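Local coordinates for putative non-ribosomal peptide synthetase (Actinomadura parvosata subsp. kistnae, PDB 6M7L), which probably acts as the condensation domain of a non-ribosomal peptide synthetase, joining carrier-bound aminoacyl or peptidyl groups through amide bonds, at residues 290-302 with 313-326. Numbering follows the deposited sequence.
Sequences RTSVTIGTRLPRD and GPFSRWLALPVDLS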
# COMPACT_ATOMS: atom_id res chain seq x y z
N ARG A 290 -28.42 25.15 19.23
CA ARG A 290 -29.10 25.15 17.95
C ARG A 290 -29.81 23.82 17.73
O ARG A 290 -29.27 22.76 18.05
CB ARG A 290 -28.10 25.41 16.81
CG ARG A 290 -28.73 25.63 15.45
CD ARG A 290 -27.69 26.08 14.44
NE ARG A 290 -27.17 27.41 14.74
CZ ARG A 290 -27.52 28.51 14.09
NH1 ARG A 290 -27.00 29.68 14.43
NH2 ARG A 290 -28.39 28.45 13.09
N THR A 291 -31.02 23.89 17.18
CA THR A 291 -31.81 22.70 16.90
C THR A 291 -31.46 22.06 15.56
O THR A 291 -32.05 21.03 15.22
CB THR A 291 -33.31 23.04 16.91
OG1 THR A 291 -33.60 23.96 15.85
CG2 THR A 291 -33.70 23.66 18.24
N SER A 292 -30.54 22.64 14.80
CA SER A 292 -30.21 22.14 13.46
C SER A 292 -28.70 22.27 13.27
O SER A 292 -28.19 23.36 13.01
CB SER A 292 -30.96 22.92 12.39
OG SER A 292 -30.37 22.73 11.11
N VAL A 293 -27.99 21.14 13.39
CA VAL A 293 -26.54 21.11 13.26
C VAL A 293 -26.19 20.43 11.94
O VAL A 293 -26.84 19.47 11.52
CB VAL A 293 -25.90 20.38 14.45
CG1 VAL A 293 -26.59 19.06 14.70
CG2 VAL A 293 -24.41 20.18 14.23
N THR A 294 -25.17 20.96 11.27
CA THR A 294 -24.71 20.46 9.97
C THR A 294 -23.21 20.22 10.05
O THR A 294 -22.43 21.18 10.06
CB THR A 294 -25.05 21.44 8.85
OG1 THR A 294 -26.45 21.71 8.84
CG2 THR A 294 -24.63 20.87 7.50
N ILE A 295 -22.81 18.96 10.12
CA ILE A 295 -21.41 18.60 9.99
C ILE A 295 -21.15 18.16 8.55
O ILE A 295 -22.08 17.95 7.77
CB ILE A 295 -20.99 17.49 10.99
CG1 ILE A 295 -21.58 16.15 10.56
CG2 ILE A 295 -21.42 17.85 12.41
CD1 ILE A 295 -20.59 15.01 10.60
N GLY A 296 -19.87 18.02 8.20
CA GLY A 296 -19.49 17.56 6.89
C GLY A 296 -18.52 16.40 6.99
O GLY A 296 -18.09 16.02 8.08
N THR A 297 -18.19 15.84 5.84
CA THR A 297 -17.19 14.79 5.77
C THR A 297 -16.49 14.89 4.42
O THR A 297 -17.13 15.21 3.41
CB THR A 297 -17.80 13.40 5.98
OG1 THR A 297 -16.75 12.42 6.05
CG2 THR A 297 -18.75 13.03 4.84
N ARG A 298 -15.19 14.64 4.41
CA ARG A 298 -14.42 14.65 3.18
C ARG A 298 -14.42 13.25 2.58
O ARG A 298 -13.98 12.29 3.23
CB ARG A 298 -12.98 15.12 3.42
CG ARG A 298 -12.23 15.42 2.12
CD ARG A 298 -10.74 15.56 2.35
NE ARG A 298 -10.11 14.27 2.64
CZ ARG A 298 -9.60 13.47 1.72
NH1 ARG A 298 -9.63 13.81 0.44
NH2 ARG A 298 -9.04 12.32 2.07
N LEU A 299 -14.93 13.14 1.37
CA LEU A 299 -14.79 11.87 0.68
C LEU A 299 -13.62 11.93 -0.28
O LEU A 299 -13.36 12.98 -0.88
CB LEU A 299 -16.06 11.51 -0.08
CG LEU A 299 -17.34 11.41 0.77
CD1 LEU A 299 -18.56 11.26 -0.12
CD2 LEU A 299 -17.24 10.24 1.74
N PRO A 300 -12.87 10.84 -0.46
CA PRO A 300 -11.76 10.87 -1.42
C PRO A 300 -12.26 10.83 -2.85
O PRO A 300 -13.45 11.01 -3.11
CB PRO A 300 -10.96 9.62 -1.06
CG PRO A 300 -11.98 8.69 -0.49
CD PRO A 300 -12.98 9.55 0.23
N ARG A 301 -11.35 10.60 -3.80
CA ARG A 301 -11.75 10.49 -5.20
C ARG A 301 -12.73 9.35 -5.38
O ARG A 301 -12.76 8.39 -4.60
CB ARG A 301 -10.52 10.27 -6.09
CG ARG A 301 -9.76 9.00 -5.80
CD ARG A 301 -8.39 9.05 -6.45
NE ARG A 301 -7.60 10.15 -5.92
CZ ARG A 301 -6.43 10.55 -6.43
NH1 ARG A 301 -5.92 9.92 -7.48
NH2 ARG A 301 -5.78 11.56 -5.88
N ASP A 302 -13.56 9.46 -6.42
CA ASP A 302 -14.51 8.41 -6.74
C ASP A 302 -13.76 7.10 -6.97
O ASP A 302 -13.03 6.97 -7.95
CB ASP A 302 -15.34 8.78 -7.97
CG ASP A 302 -16.58 7.91 -8.13
OD1 ASP A 302 -16.58 6.76 -7.64
OD2 ASP A 302 -17.56 8.38 -8.76
N GLY A 313 -4.52 15.09 -8.45
CA GLY A 313 -5.59 16.02 -8.72
C GLY A 313 -6.36 16.42 -7.48
O GLY A 313 -6.33 15.73 -6.46
N PRO A 314 -7.05 17.55 -7.54
CA PRO A 314 -7.95 17.95 -6.44
C PRO A 314 -9.27 17.21 -6.51
O PRO A 314 -10.33 17.76 -6.83
CB PRO A 314 -8.10 19.46 -6.67
CG PRO A 314 -7.99 19.61 -8.14
CD PRO A 314 -6.97 18.59 -8.59
N PHE A 315 -9.22 15.91 -6.21
CA PHE A 315 -10.40 15.06 -6.29
C PHE A 315 -11.18 15.00 -4.99
O PHE A 315 -12.19 14.28 -4.92
CB PHE A 315 -10.00 13.64 -6.70
CG PHE A 315 -9.27 13.56 -8.01
CD1 PHE A 315 -9.89 13.92 -9.19
CD2 PHE A 315 -7.96 13.10 -8.05
CE1 PHE A 315 -9.21 13.84 -10.40
CE2 PHE A 315 -7.28 13.02 -9.25
CZ PHE A 315 -7.91 13.39 -10.43
N SER A 316 -10.75 15.72 -3.95
CA SER A 316 -11.49 15.75 -2.70
C SER A 316 -12.93 16.20 -2.94
O SER A 316 -13.17 17.24 -3.56
CB SER A 316 -10.82 16.70 -1.70
OG SER A 316 -9.57 16.20 -1.27
N ARG A 317 -13.87 15.39 -2.47
CA ARG A 317 -15.28 15.75 -2.47
C ARG A 317 -15.74 15.93 -1.04
O ARG A 317 -15.43 15.11 -0.17
CB ARG A 317 -16.13 14.67 -3.16
CG ARG A 317 -15.90 14.56 -4.66
CD ARG A 317 -16.56 13.30 -5.19
NE ARG A 317 -16.01 12.11 -4.55
CZ ARG A 317 -16.64 10.95 -4.47
NH1 ARG A 317 -17.85 10.81 -4.98
NH2 ARG A 317 -16.05 9.92 -3.87
N TRP A 318 -16.45 17.02 -0.78
CA TRP A 318 -16.99 17.31 0.54
C TRP A 318 -18.50 17.14 0.52
O TRP A 318 -19.16 17.47 -0.47
CB TRP A 318 -16.60 18.72 0.99
CG TRP A 318 -15.18 18.81 1.44
CD1 TRP A 318 -14.09 19.11 0.66
CD2 TRP A 318 -14.67 18.58 2.76
NE1 TRP A 318 -12.95 19.09 1.42
CE2 TRP A 318 -13.28 18.77 2.71
CE3 TRP A 318 -15.27 18.24 3.98
CZ2 TRP A 318 -12.47 18.63 3.84
CZ3 TRP A 318 -14.47 18.10 5.10
CH2 TRP A 318 -13.08 18.30 5.02
N LEU A 319 -19.04 16.63 1.62
CA LEU A 319 -20.46 16.29 1.71
C LEU A 319 -21.03 16.87 2.99
O LEU A 319 -20.61 16.50 4.09
CB LEU A 319 -20.65 14.77 1.67
CG LEU A 319 -21.99 14.28 1.11
CD1 LEU A 319 -22.13 14.72 -0.33
CD2 LEU A 319 -22.08 12.76 1.22
N ALA A 320 -21.99 17.78 2.85
CA ALA A 320 -22.72 18.29 4.01
C ALA A 320 -23.73 17.26 4.48
O ALA A 320 -24.36 16.57 3.66
CB ALA A 320 -23.42 19.61 3.66
N LEU A 321 -23.90 17.15 5.79
CA LEU A 321 -24.81 16.18 6.40
C LEU A 321 -25.72 16.89 7.40
O LEU A 321 -25.64 16.65 8.61
CB LEU A 321 -24.02 15.06 7.08
CG LEU A 321 -22.94 14.38 6.23
CD1 LEU A 321 -22.17 13.36 7.05
CD2 LEU A 321 -23.56 13.73 5.00
N PRO A 322 -26.60 17.76 6.92
CA PRO A 322 -27.47 18.51 7.84
C PRO A 322 -28.46 17.60 8.54
O PRO A 322 -29.17 16.81 7.90
CB PRO A 322 -28.17 19.52 6.93
CG PRO A 322 -28.17 18.86 5.60
CD PRO A 322 -26.88 18.11 5.52
N VAL A 323 -28.52 17.70 9.86
CA VAL A 323 -29.42 16.91 10.69
C VAL A 323 -30.32 17.86 11.46
O VAL A 323 -29.84 18.80 12.09
CB VAL A 323 -28.65 15.98 11.64
CG1 VAL A 323 -29.59 15.40 12.68
CG2 VAL A 323 -27.97 14.87 10.85
N ASP A 324 -31.63 17.62 11.39
CA ASP A 324 -32.60 18.42 12.12
C ASP A 324 -32.87 17.75 13.47
O ASP A 324 -33.34 16.61 13.52
CB ASP A 324 -33.90 18.56 11.33
CG ASP A 324 -34.87 19.54 11.96
OD1 ASP A 324 -34.55 20.11 13.02
OD2 ASP A 324 -35.97 19.73 11.39
N LEU A 325 -32.55 18.46 14.55
CA LEU A 325 -32.82 18.00 15.90
C LEU A 325 -34.06 18.67 16.50
O LEU A 325 -34.16 18.80 17.72
CB LEU A 325 -31.60 18.23 16.79
CG LEU A 325 -30.33 17.55 16.27
CD1 LEU A 325 -29.14 17.81 17.17
CD2 LEU A 325 -30.56 16.06 16.12
N SER A 326 -35.00 19.08 15.64
CA SER A 326 -36.23 19.69 16.10
C SER A 326 -37.00 18.74 17.01
O SER A 326 -36.80 17.52 16.99
CB SER A 326 -37.10 20.10 14.91
OG SER A 326 -36.54 21.20 14.22
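The carbonyl O of P300 is gripped side-on by one guanidinium: R317 NH2 lies 2.9 Å from P300 O and R317 NE 3.1 Å from the same atom. P300 O sits only 1° out of the guanidinium plane, so both N-H groups can address it. D302 CA covers one guanidinium face.

On the other sheet face, R298 CB rests over the W318 six-membered ring, 3.5 Å from its centroid and 9° off the normal, a CH-pi contact. With CG anti to the backbone N, R298 runs across the indole until NH1 meets S316 OG at 2.9 Å, while NH2 forms a salt bridge to E156. F315 CD2 lies over one face of the R301 guanidinium, the planes 69° apart, which excludes parallel stacking; R301 NH1 bonds to L308 O and M311 O, and NH2 pairs with D154.

Hydrogen-bonded pairs V293/V323, T297/L319 and L299/R317 establish an antiparallel hairpin within the condensation domain, set beside strand 374-380 through G296. V293 and I295 pack against helix 272-288, L319 against 331-346, L325 against both. Main-chain bonds thus hold the strands together, while R317 and R298 join the segments at one end, where salt bridges from R298 and R301 tie them to residues 154-156.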